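Local coordinates for putative enoyl-CoA hydratase (Streptomyces avermitilis, PDB 3GKB) that probably acts on acyl-CoA thioesters as a member of the crotonase family, whose enoyl-CoA hydratases add water across a 2,3-double bond, at the interface of chains A and B. Residues are numbered along the deposited sequence; one frame, centred on the assembly and turned at random. Chains: chain A/B, Putative enoyl-CoA hydratase.

The interface of chains A and B. Residues chain A 212-213, 216; chain B 145, 148-150, 173.
A:Val216 spreads its two methyl groups over the turn of chain B formed by B:Ala145 and B:Gly148. Its CG1 meets the methyl CB of B:Ala145 at 3.7 Å, while CG2 rests against the backbone of B:Gly148, 3.6 Å from the carbonyl carbon C. CG1 lies anti to the backbone N (chi1 174°) and CG2 anti to the carbonyl carbon, which directs the fork of this beta-branched residue towards two neighbouring parts of the turn. Small residues suit the chain B side: the lone methyl of B:Ala145 lets valine and leucine come close to the 3-10 helix 144-147, and B:Gly148, with no side chain, lets the ring of A:Pro213 approach its main chain, CG to CA 3.6 Å.

A:Leu212 divides its branches. CD2 lies over B:Ala145, 3.6 Å from the backbone O, and CD1 touches CD2 of B:Leu173 at 3.7 Å, the two leucine side chains crossing at about a right angle. Shortening this leucine to an alanine is likely to leave CD2 of B:Leu173 without its methyl partner and open a gap beside B:Ala145.

The loop between helices 195-210 and 216-223 carries A:Leu212 and A:Pro213, whose ring limits backbone rotation where the loop leads to A:Val216, the first residue of the second helix. On the other side, helix 165-174 presents B:Leu173 next to its C-terminal end. The contacts described here are van der Waals packing. The deposited assembly holds three copies, and trimers are common building blocks in the crotonase family, so this contact may belong to the biological oligomer. At its margin, the branch methyl CG2 of B:Ile150 stands 3.9 Å from the backbone O of A:Val216.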
# COMPACT_ATOMS: atom_id res chain seq x y z
N LEU A 212 -19.69 19.17 -5.20
CA LEU A 212 -18.79 19.91 -4.31
C LEU A 212 -18.64 21.35 -4.79
O LEU A 212 -18.67 21.62 -5.98
CB LEU A 212 -17.40 19.26 -4.21
CG LEU A 212 -17.35 17.87 -3.59
CD1 LEU A 212 -15.92 17.31 -3.76
CD2 LEU A 212 -17.88 17.86 -2.09
N PRO A 213 -18.48 22.30 -3.85
CA PRO A 213 -18.37 23.69 -4.27
C PRO A 213 -17.12 23.97 -5.10
O PRO A 213 -16.14 23.19 -5.10
CB PRO A 213 -18.33 24.48 -2.95
CG PRO A 213 -18.19 23.52 -1.89
CD PRO A 213 -18.52 22.15 -2.40
N VAL A 216 -12.94 23.00 -4.82
CA VAL A 216 -12.56 21.88 -3.93
C VAL A 216 -11.79 20.81 -4.67
O VAL A 216 -10.74 20.31 -4.19
CB VAL A 216 -13.77 21.31 -3.19
CG1 VAL A 216 -13.39 20.06 -2.40
CG2 VAL A 216 -14.37 22.36 -2.19
N ALA B 145 -14.23 18.44 2.47
CA ALA B 145 -14.74 18.78 1.14
C ALA B 145 -16.19 19.24 1.18
O ALA B 145 -16.58 20.12 0.41
CB ALA B 145 -14.55 17.58 0.15
N GLY B 148 -16.59 22.84 2.00
CA GLY B 148 -16.02 23.71 0.97
C GLY B 148 -14.54 23.93 1.08
O GLY B 148 -14.01 24.87 0.50
N ILE B 149 -13.87 23.04 1.82
CA ILE B 149 -12.42 23.12 2.03
C ILE B 149 -11.80 21.75 1.73
O ILE B 149 -12.43 20.91 1.07
CB ILE B 149 -12.08 23.70 3.44
CG1 ILE B 149 -12.59 22.79 4.57
CG2 ILE B 149 -12.72 25.11 3.59
CD1 ILE B 149 -12.02 23.14 5.97
N ILE B 150 -10.53 21.57 2.07
CA ILE B 150 -9.91 20.26 2.03
C ILE B 150 -9.26 20.03 3.40
O ILE B 150 -9.20 20.95 4.21
CB ILE B 150 -8.87 20.12 0.87
CG1 ILE B 150 -7.76 21.22 0.93
CG2 ILE B 150 -9.56 20.17 -0.49
CD1 ILE B 150 -6.43 20.76 0.40
N LEU B 173 -12.50 13.34 -1.61
CA LEU B 173 -13.52 13.92 -2.48
C LEU B 173 -14.88 13.25 -2.31
O LEU B 173 -15.89 13.92 -2.40
CB LEU B 173 -13.04 13.93 -3.94
CG LEU B 173 -11.91 14.93 -4.23
CD1 LEU B 173 -11.42 14.80 -5.67
CD2 LEU B 173 -12.31 16.42 -3.96